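Local coordinates for hypothetical protein, IPT/TIG domain protein (PDB 4HW6) that is of unknown function but is probably an auxiliary nutrient-binding, perhaps carbohydrate-binding, protein that joins an IPT/TIG domain to a six-bladed beta-propeller, at residues 240-245 with 253-258; 209-214 with 222-227; 275-280 with 337-342. One frame throughout, in Å; residues are numbered along the deposited sequence.

Overall arrangement
The three contacts follow one another along the chain and sample successive blades of the beta-propeller, illustrating how pairing within blades is combined with packing between them. Contacts 1 and 2 are hairpins of neighbouring blades, with centres 11 Å apart; they meet where Tyr244 CD1 packs 3.7 Å from Ile209 CD1. Contact 3 joins two further blades through strands that belong to different sheets. Its centre is 16 Å from that of contact 1, which it touches through Trp280 NE1, 3.6 Å from Tyr243 CD1. Contacts 2 and 3 do not touch: their centres are 21 Å apart and their nearest atoms about 10 Å, so contact 1 bridges them.

Contact 1. Residues 240-245 with 253-258; sequences GKIYYT and SSYDPA
Strands 242-244 and 253-255 make an antiparallel hairpin in the middle of one propeller blade, and the packing is closest where each of two tyrosines faces a serine across it, Tyr243 opposite Ser254 and Tyr244 opposite Ser253. Four backbone hydrogen bonds tie the strands together; the shortest runs from Ile242 N to Tyr255 O (2.7 Å, nearly straight at 169°). Tyr244 carries its CG in the crowded position between the backbone N and the carbonyl carbon (chi1 65°), which lays its ring over Ser253. Ser253 CB stands 3.8 Å from the centroid of the Tyr244 ring in a CH-pi contact, displaced toward the rim. On the other face of the sheet, Ser254 CB sits over the Tyr243 ring, 4.2 Å from its centroid. The Tyr244 hydroxyl reaches a water at 2.8 Å from OH, and that water donates to Ser254 O. Ile242, buried, brings CD1 to the edge of the partly exposed Tyr255 ring, 4.2 Å from Tyr255 CD2.

At the end away from the hairpin turn the fit loosens, and Lys241, Asp256 and Pro257 are partly exposed. Lys241 and Asp256 cross obliquely, Lys241 CG 3.8 Å from Asp256 CB. Asp256 OD1 accepts from the backbone N of Ala258, two residues on, in an Asx turn. Lys241, bent at chi3 (45°), passes CE within 3.3 Å of Ser254 OG.

Outside the hairpin, Glu266 offers one carboxylate oxygen to both the Lys241 ammonium and the Ser254 hydroxyl, which would be expected to favour its ionised form. Ser254 thus joins two chemistries: its CB packs on Tyr243 while its hydroxyl shares Glu266 with Lys241.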
loop_
_atom_site.group_PDB
_atom_site.type_symbol
_atom_site.label_atom_id
_atom_site.label_comp_id
_atom_site.label_asym_id
_atom_site.label_seq_id
_atom_site.Cartn_x
_atom_site.Cartn_y
_atom_site.Cartn_z
ATOM N N GLY A 240 13.305 19.818 -1.141
ATOM C CA GLY A 240 13.925 18.978 -0.113
ATOM C C GLY A 240 13.692 19.401 1.323
ATOM O O GLY A 240 14.172 18.742 2.254
ATOM N N LYS A 241 12.942 20.473 1.531
ATOM C CA LYS A 241 12.697 20.960 2.875
ATOM C C LYS A 241 11.784 20.027 3.616
ATOM O O LYS A 241 10.923 19.371 3.022
ATOM C CB LYS A 241 12.104 22.386 2.849
ATOM C CG LYS A 241 13.124 23.409 2.381
ATOM C CD LYS A 241 12.543 24.735 1.890
ATOM C CE LYS A 241 11.473 25.310 2.771
ATOM N NZ LYS A 241 11.205 26.756 2.419
ATOM N N ILE A 242 11.980 19.983 4.933
ATOM C CA ILE A 242 11.141 19.210 5.827
ATOM C C ILE A 242 10.070 20.096 6.423
ATOM O O ILE A 242 10.357 21.021 7.176
ATOM C CB ILE A 242 11.950 18.536 6.962
ATOM C CG1 ILE A 242 13.032 17.628 6.384
ATOM C CG2 ILE A 242 11.031 17.735 7.873
ATOM C CD1 ILE A 242 14.099 17.246 7.413
ATOM N N TYR A 243 8.831 19.848 6.040
ATOM C CA TYR A 243 7.694 20.620 6.521
ATOM C C TYR A 243 7.059 19.930 7.707
ATOM O O TYR A 243 6.823 18.721 7.682
ATOM C CB TYR A 243 6.662 20.860 5.398
ATOM C CG TYR A 243 7.174 21.768 4.271
ATOM C CD1 TYR A 243 8.083 21.295 3.307
ATOM C CD2 TYR A 243 6.735 23.092 4.156
ATOM C CE1 TYR A 243 8.540 22.112 2.276
ATOM C CE2 TYR A 243 7.202 23.928 3.129
ATOM C CZ TYR A 243 8.093 23.418 2.183
ATOM O OH TYR A 243 8.563 24.232 1.168
ATOM N N TYR A 244 6.781 20.702 8.766
ATOM C CA TYR A 244 6.247 20.133 9.988
ATOM C C TYR A 244 5.267 21.044 10.707
ATOM O O TYR A 244 5.141 22.221 10.371
ATOM C CB TYR A 244 7.372 19.709 10.928
ATOM C CG TYR A 244 8.260 20.818 11.478
ATOM C CD1 TYR A 244 9.307 21.363 10.724
ATOM C CD2 TYR A 244 8.073 21.308 12.766
ATOM C CE1 TYR A 244 10.134 22.343 11.253
ATOM C CE2 TYR A 244 8.893 22.297 13.293
ATOM C CZ TYR A 244 9.934 22.797 12.548
ATOM O OH TYR A 244 10.747 23.794 13.062
ATOM N N THR A 245 4.549 20.458 11.674
ATOM C CA THR A 245 3.717 21.204 12.589
ATOM C C THR A 245 4.150 20.922 14.027
ATOM O O THR A 245 4.784 19.893 14.306
ATOM C CB THR A 245 2.200 20.863 12.459
ATOM O OG1 THR A 245 1.955 19.519 12.899
ATOM C CG2 THR A 245 1.699 21.022 11.032
ATOM N N SER A 253 5.690 24.905 9.557
ATOM C CA SER A 253 7.068 25.317 9.647
ATOM C C SER A 253 7.899 24.466 8.699
ATOM O O SER A 253 7.430 23.411 8.218
ATOM C CB SER A 253 7.586 25.126 11.090
ATOM O OG SER A 253 6.797 25.850 12.052
ATOM N N SER A 254 9.148 24.854 8.480
ATOM C CA SER A 254 10.078 23.986 7.762
ATOM C C SER A 254 11.504 24.091 8.251
ATOM O O SER A 254 11.925 25.113 8.815
ATOM C CB SER A 254 10.095 24.289 6.255
ATOM O OG SER A 254 10.691 25.543 5.993
ATOM N N TYR A 255 12.244 23.021 7.963
ATOM C CA TYR A 255 13.672 22.943 8.131
ATOM C C TYR A 255 14.295 22.457 6.827
ATOM O O TYR A 255 13.860 21.447 6.248
ATOM C CB TYR A 255 14.034 21.993 9.300
ATOM C CG TYR A 255 15.525 21.757 9.403
ATOM C CD1 TYR A 255 16.347 22.655 10.055
ATOM C CD2 TYR A 255 16.110 20.654 8.819
ATOM C CE1 TYR A 255 17.717 22.453 10.132
ATOM C CE2 TYR A 255 17.467 20.427 8.906
ATOM C CZ TYR A 255 18.277 21.324 9.566
ATOM O OH TYR A 255 19.647 21.101 9.630
ATOM N N ASP A 256 15.299 23.191 6.354
ATOM C CA ASP A 256 16.005 22.842 5.118
ATOM C C ASP A 256 17.286 22.086 5.421
ATOM O O ASP A 256 18.266 22.693 5.869
ATOM C CB ASP A 256 16.333 24.109 4.340
ATOM C CG ASP A 256 16.934 23.820 2.977
ATOM O OD1 ASP A 256 17.337 22.679 2.707
ATOM O OD2 ASP A 256 16.974 24.746 2.170
ATOM N N PRO A 257 17.324 20.783 5.122
ATOM C CA PRO A 257 18.509 20.014 5.536
ATOM C C PRO A 257 19.777 20.374 4.789
ATOM O O PRO A 257 20.867 20.112 5.308
ATOM C CB PRO A 257 18.136 18.552 5.243
ATOM C CG PRO A 257 16.845 18.568 4.514
ATOM C CD PRO A 257 16.285 19.945 4.492
ATOM N N ALA A 258 19.653 20.961 3.600
ATOM C CA ALA A 258 20.839 21.379 2.834
ATOM C C ALA A 258 21.559 22.577 3.472
ATOM O O ALA A 258 22.777 22.675 3.419
ATOM C CB ALA A 258 20.454 21.703 1.390
HETATM O O HOH W 1 11.037 26.040 11.484
#

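Contact 2. Residues 209-214 with 222-227; sequences IYLFTR and LSLCNA
A classic beta bulge interrupts this antiparallel hairpin, formed by the last two strands, 207-212 and 221-226, of a four-stranded propeller blade. Leu224 and Cys225 both stand opposite Ile209, and the register shifts by one residue between Ile209 and Tyr210. The Ile209 backbone serves both: its O accepts from Leu224 N at 2.9 Å, and its N donates to Cys225 O in a longer bond of 3.3 Å. Beyond the bulge, Leu211 and Leu222 form a regular hydrogen-bonded pair.

Orientation sorts the apolar side chains. Those of Leu211 and Leu222 lie side by side and point the same way, with CD2 of the first 3.9 Å from CD1 of the second. Thr213 crosses Leu222 at about a right angle, its CG2 resting on the same CD1. Leu224, placed by the bulge, crosses both Ile209 and Leu211 obliquely: its CD1 meets Ile209 CG2 at 4.0 Å, and its CD2 meets Leu211 CB at 3.9 Å. One leucine thus wedges between two branched side chains of the facing strand, and it continues onto Ile242 of the next blade.

On the opposite face of the sheet, Tyr210 turns the edge of its ring to Leu222 O and brings CE1 to 3.5 Å from Ser223 OG. Back on the Ile209 face, Cys225 has SG between the backbone N and the carbonyl carbon (chi1 65°), and that sulfur packs 3.8 Å from Ile209 CD1.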
loop_
_atom_site.group_PDB
_atom_site.type_symbol
_atom_site.label_atom_id
_atom_site.label_comp_id
_atom_site.label_asym_id
_atom_site.label_seq_id
_atom_site.Cartn_x
_atom_site.Cartn_y
_atom_site.Cartn_z
ATOM N N ILE A 209 13.346 16.979 15.524
ATOM C CA ILE A 209 13.533 16.276 14.267
ATOM C C ILE A 209 14.959 15.737 14.272
ATOM O O ILE A 209 15.926 16.483 14.458
ATOM C CB ILE A 209 13.287 17.151 13.029
ATOM C CG1 ILE A 209 11.948 17.871 13.133
ATOM C CG2 ILE A 209 13.368 16.285 11.775
ATOM C CD1 ILE A 209 11.615 18.738 11.925
ATOM N N TYR A 210 15.052 14.426 14.127
ATOM C CA TYR A 210 16.307 13.700 14.107
ATOM C C TYR A 210 16.557 13.151 12.715
ATOM O O TYR A 210 15.607 13.012 11.926
ATOM C CB TYR A 210 16.260 12.531 15.068
ATOM C CG TYR A 210 16.292 12.887 16.525
ATOM C CD1 TYR A 210 17.512 13.077 17.177
ATOM C CD2 TYR A 210 15.118 13.040 17.256
ATOM C CE1 TYR A 210 17.575 13.393 18.513
ATOM C CE2 TYR A 210 15.174 13.355 18.622
ATOM C CZ TYR A 210 16.405 13.514 19.241
ATOM O OH TYR A 210 16.533 13.835 20.598
ATOM N N LEU A 211 17.823 12.859 12.429
ATOM C CA LEU A 211 18.219 12.237 11.168
ATOM C C LEU A 211 19.076 11.010 11.449
ATOM O O LEU A 211 19.969 11.059 12.305
ATOM C CB LEU A 211 18.998 13.258 10.330
ATOM C CG LEU A 211 19.466 12.856 8.928
ATOM C CD1 LEU A 211 19.442 14.065 7.996
ATOM C CD2 LEU A 211 20.861 12.256 8.983
ATOM N N PHE A 212 18.826 9.913 10.718
ATOM C CA PHE A 212 19.711 8.746 10.744
ATOM C C PHE A 212 20.347 8.648 9.361
ATOM O O PHE A 212 19.641 8.619 8.342
ATOM C CB PHE A 212 18.954 7.457 11.071
ATOM C CG PHE A 212 18.389 7.422 12.464
ATOM C CD1 PHE A 212 17.147 8.022 12.751
ATOM C CD2 PHE A 212 19.077 6.814 13.486
ATOM C CE1 PHE A 212 16.642 8.009 14.037
ATOM C CE2 PHE A 212 18.566 6.797 14.783
ATOM C CZ PHE A 212 17.358 7.395 15.054
ATOM N N THR A 213 21.676 8.617 9.310
ATOM C CA THR A 213 22.364 8.795 8.026
ATOM C C THR A 213 22.382 7.512 7.205
ATOM O O THR A 213 22.687 6.432 7.709
ATOM C CB THR A 213 23.819 9.281 8.199
ATOM O OG1 THR A 213 24.584 8.272 8.856
ATOM C CG2 THR A 213 23.877 10.567 9.012
ATOM N N ARG A 214 22.067 7.646 5.923
ATOM C CA ARG A 214 22.134 6.530 4.971
ATOM C C ARG A 214 23.551 5.938 4.894
ATOM O O ARG A 214 23.713 4.722 4.823
ATOM C CB ARG A 214 21.693 7.005 3.587
ATOM C CG ARG A 214 21.609 5.918 2.515
ATOM C CD ARG A 214 21.349 6.573 1.161
ATOM N NE ARG A 214 21.300 5.608 0.069
ATOM C CZ ARG A 214 21.437 5.916 -1.224
ATOM N NH1 ARG A 214 21.613 7.176 -1.615
ATOM N NH2 ARG A 214 21.380 4.957 -2.141
ATOM N N LEU A 222 21.692 12.070 14.058
ATOM C CA LEU A 222 22.016 13.496 14.173
ATOM C C LEU A 222 20.757 14.243 14.613
ATOM O O LEU A 222 19.643 13.818 14.325
ATOM C CB LEU A 222 22.494 14.070 12.832
ATOM C CG LEU A 222 23.692 13.418 12.124
ATOM C CD1 LEU A 222 23.863 14.014 10.729
ATOM C CD2 LEU A 222 24.990 13.537 12.919
ATOM N N SER A 223 20.939 15.357 15.311
ATOM C CA SER A 223 19.828 16.236 15.682
ATOM C C SER A 223 19.757 17.389 14.684
ATOM O O SER A 223 20.745 18.105 14.496
ATOM C CB SER A 223 20.049 16.788 17.096
ATOM O OG SER A 223 20.130 15.719 18.040
ATOM N N LEU A 224 18.606 17.581 14.060
ATOM C CA LEU A 224 18.465 18.600 13.050
ATOM C C LEU A 224 18.007 19.906 13.656
ATOM O O LEU A 224 18.635 20.927 13.445
ATOM C CB LEU A 224 17.482 18.192 11.966
ATOM C CG LEU A 224 17.867 16.967 11.150
ATOM C CD1 LEU A 224 16.878 16.758 10.007
ATOM C CD2 LEU A 224 19.296 17.109 10.636
ATOM N N CYS A 225 16.903 19.884 14.385
ATOM C CA CYS A 225 16.388 21.110 14.971
ATOM C C CYS A 225 15.490 20.844 16.156
ATOM O O CYS A 225 14.894 19.768 16.299
ATOM C CB CYS A 225 15.655 21.969 13.931
ATOM S SG CYS A 225 14.178 21.186 13.283
ATOM N N ASN A 226 15.413 21.849 17.020
ATOM C CA ASN A 226 14.511 21.821 18.158
ATOM C C ASN A 226 13.089 22.100 17.726
ATOM O O ASN A 226 12.833 22.933 16.843
ATOM C CB ASN A 226 14.896 22.885 19.186
ATOM C CG ASN A 226 16.257 22.665 19.787
ATOM O OD1 ASN A 226 16.795 21.548 19.781
ATOM N ND2 ASN A 226 16.831 23.740 20.326
ATOM N N ALA A 227 12.144 21.402 18.343
ATOM C CA ALA A 227 10.740 21.645 18.060
ATOM C C ALA A 227 9.987 20.894 19.137
ATOM O O ALA A 227 10.209 19.711 19.344
ATOM C CB ALA A 227 10.350 21.118 16.691
#

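Contact 3. Residues 275-280 with 337-342; sequences NFHIVW and PNQGIF
Strands 276-280 and 337-342 are the innermost strands of adjacent propeller blades, each at an edge of its own sheet. They run almost parallel, at 10°, yet the 7.5 Å between their axes is too wide for backbone pairing. Side chains and one water fill the interval instead.

The first residue to engage is His277, whose CG is anti to the backbone N (chi1 -174°), carrying the imidazole toward the facing strand. Its NE2 lies 3.8 Å from Gln339 CG, and the ring stands nearly perpendicular to the Gln339 amide (85°). In the plane of the imidazole, a water is hydrogen-bonded to His277 NE2 at 2.9 Å; it accepts from Gln339 NE2 and donates to Gly340 O, so three polar groups are collected on one oxygen. The Gln339 amide is held as well by bonds to Met144 O and Ile407 N, which fix its rotation.

Two residues on, Val279 turns both methyl groups to the gap: CG2 lies 3.4 Å from Gly340 O, and CG1 packs 3.8 Å from Phe342 CE2 as the two side chains slide past each other in opposite directions. Val279 O meets the edge of the Phe342 ring, near its plane.

Trp280 directs its indole elsewhere and offers its carbonyl instead, with O 3.4 Å from Phe342 CE2. The same phenyl ring is met edge-to-face by His281 and touched by Phe357. An alanine in place of Phe342 would probably loosen the join between the blades here, since the contacts with Val279 and the Trp280 carbonyl would be lost.

Neighbouring blades are therefore joined by side chains and a shared water: that water satisfies His277 NE2 and Gly340 O and adds a partner for Gln339, whereas the buried Gly340 N has none.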
loop_
_atom_site.group_PDB
_atom_site.type_symbol
_atom_site.label_atom_id
_atom_site.label_comp_id
_atom_site.label_asym_id
_atom_site.label_seq_id
_atom_site.Cartn_x
_atom_site.Cartn_y
_atom_site.Cartn_z
ATOM N N ASN A 275 -3.182 16.648 16.051
ATOM C CA ASN A 275 -2.251 15.920 15.229
ATOM C C ASN A 275 -2.549 16.263 13.774
ATOM O O ASN A 275 -3.725 16.328 13.372
ATOM C CB ASN A 275 -2.438 14.405 15.413
ATOM C CG ASN A 275 -1.762 13.857 16.654
ATOM O OD1 ASN A 275 -1.210 14.596 17.461
ATOM N ND2 ASN A 275 -1.817 12.543 16.813
ATOM N N PHE A 276 -1.496 16.436 12.983
ATOM C CA PHE A 276 -1.632 16.618 11.544
ATOM C C PHE A 276 -0.652 15.679 10.869
ATOM O O PHE A 276 0.368 15.324 11.443
ATOM C CB PHE A 276 -1.330 18.076 11.136
ATOM C CG PHE A 276 -2.223 19.072 11.807
ATOM C CD1 PHE A 276 -3.522 19.261 11.359
ATOM C CD2 PHE A 276 -1.792 19.786 12.922
ATOM C CE1 PHE A 276 -4.374 20.139 12.015
ATOM C CE2 PHE A 276 -2.632 20.671 13.557
ATOM C CZ PHE A 276 -3.928 20.855 13.100
ATOM N N HIS A 277 -0.963 15.320 9.639
ATOM C CA HIS A 277 -0.050 14.564 8.796
ATOM C C HIS A 277 -0.068 15.208 7.438
ATOM O O HIS A 277 -1.115 15.293 6.796
ATOM C CB HIS A 277 -0.483 13.113 8.683
ATOM C CG HIS A 277 0.492 12.257 7.940
ATOM N ND1 HIS A 277 1.771 12.022 8.394
ATOM C CD2 HIS A 277 0.384 11.613 6.755
ATOM C CE1 HIS A 277 2.407 11.265 7.516
ATOM N NE2 HIS A 277 1.585 11.004 6.511
ATOM N N ILE A 278 1.102 15.642 6.999
ATOM C CA ILE A 278 1.257 16.329 5.717
ATOM C C ILE A 278 1.869 15.368 4.712
ATOM O O ILE A 278 2.812 14.657 5.034
ATOM C CB ILE A 278 2.119 17.588 5.885
ATOM C CG1 ILE A 278 1.424 18.592 6.823
ATOM C CG2 ILE A 278 2.347 18.279 4.519
ATOM C CD1 ILE A 278 2.296 19.762 7.244
ATOM N N VAL A 279 1.298 15.318 3.511
ATOM C CA VAL A 279 1.814 14.474 2.443
ATOM C C VAL A 279 1.881 15.281 1.140
ATOM O O VAL A 279 0.851 15.763 0.645
ATOM C CB VAL A 279 0.938 13.207 2.187
ATOM C CG1 VAL A 279 1.664 12.282 1.231
ATOM C CG2 VAL A 279 0.555 12.477 3.487
ATOM N N TRP A 280 3.083 15.416 0.585
ATOM C CA TRP A 280 3.280 16.093 -0.692
ATOM C C TRP A 280 2.721 15.255 -1.850
ATOM O O TRP A 280 2.944 14.041 -1.936
ATOM C CB TRP A 280 4.764 16.433 -0.937
ATOM C CG TRP A 280 5.215 17.585 -0.123
ATOM C CD1 TRP A 280 5.929 17.538 1.039
ATOM C CD2 TRP A 280 4.858 18.940 -0.329
ATOM N NE1 TRP A 280 6.114 18.812 1.535
ATOM C CE2 TRP A 280 5.429 19.689 0.729
ATOM C CE3 TRP A 280 4.114 19.605 -1.311
ATOM C CZ2 TRP A 280 5.284 21.071 0.817
ATOM C CZ3 TRP A 280 3.947 20.972 -1.197
ATOM C CH2 TRP A 280 4.541 21.689 -0.145
ATOM N N PRO A 337 -8.953 10.357 10.229
ATOM C CA PRO A 337 -8.070 10.065 9.111
ATOM C C PRO A 337 -6.629 10.164 9.596
ATOM O O PRO A 337 -6.261 11.136 10.254
ATOM C CB PRO A 337 -8.382 11.173 8.119
ATOM C CG PRO A 337 -8.878 12.319 8.949
ATOM C CD PRO A 337 -9.657 11.624 10.053
ATOM N N ASN A 338 -5.833 9.148 9.313
ATOM C CA ASN A 338 -4.479 9.064 9.801
ATOM C C ASN A 338 -3.480 9.164 8.652
ATOM O O ASN A 338 -3.361 10.263 8.098
ATOM C CB ASN A 338 -4.291 7.883 10.760
ATOM C CG ASN A 338 -4.448 8.321 12.217
ATOM O OD1 ASN A 338 -3.451 8.563 12.897
ATOM N ND2 ASN A 338 -5.701 8.510 12.674
ATOM N N GLN A 339 -2.775 8.102 8.271
ATOM C CA GLN A 339 -1.827 8.228 7.184
ATOM C C GLN A 339 -2.526 8.109 5.834
ATOM O O GLN A 339 -3.535 7.408 5.701
ATOM C CB GLN A 339 -0.727 7.170 7.286
ATOM C CG GLN A 339 0.381 7.384 6.292
ATOM C CD GLN A 339 1.614 6.527 6.551
ATOM O OE1 GLN A 339 1.537 5.487 7.205
ATOM N NE2 GLN A 339 2.767 6.968 6.016
ATOM N N GLY A 340 -2.039 8.873 4.869
ATOM C CA GLY A 340 -2.398 8.681 3.486
ATOM C C GLY A 340 -1.234 8.691 2.531
ATOM O O GLY A 340 -0.189 9.248 2.824
ATOM N N ILE A 341 -1.452 8.107 1.354
ATOM C CA ILE A 341 -0.440 8.042 0.312
ATOM C C ILE A 341 -1.060 8.245 -1.057
ATOM O O ILE A 341 -2.227 7.948 -1.282
ATOM C CB ILE A 341 0.289 6.685 0.305
ATOM C CG1 ILE A 341 -0.731 5.520 0.185
ATOM C CG2 ILE A 341 1.145 6.550 1.562
ATOM C CD1 ILE A 341 -0.075 4.192 -0.109
ATOM N N PHE A 342 -0.249 8.736 -1.985
ATOM C CA PHE A 342 -0.653 8.879 -3.361
ATOM C C PHE A 342 -0.328 7.638 -4.174
ATOM O O PHE A 342 0.786 7.120 -4.104
ATOM C CB PHE A 342 0.023 10.096 -3.956
ATOM C CG PHE A 342 -0.505 11.398 -3.407
ATOM C CD1 PHE A 342 -1.656 11.957 -3.926
ATOM C CD2 PHE A 342 0.150 12.067 -2.393
ATOM C CE1 PHE A 342 -2.167 13.161 -3.432
ATOM C CE2 PHE A 342 -0.352 13.255 -1.894
ATOM C CZ PHE A 342 -1.497 13.824 -2.434
HETATM O O HOH W 2 2.298 9.352 4.212
#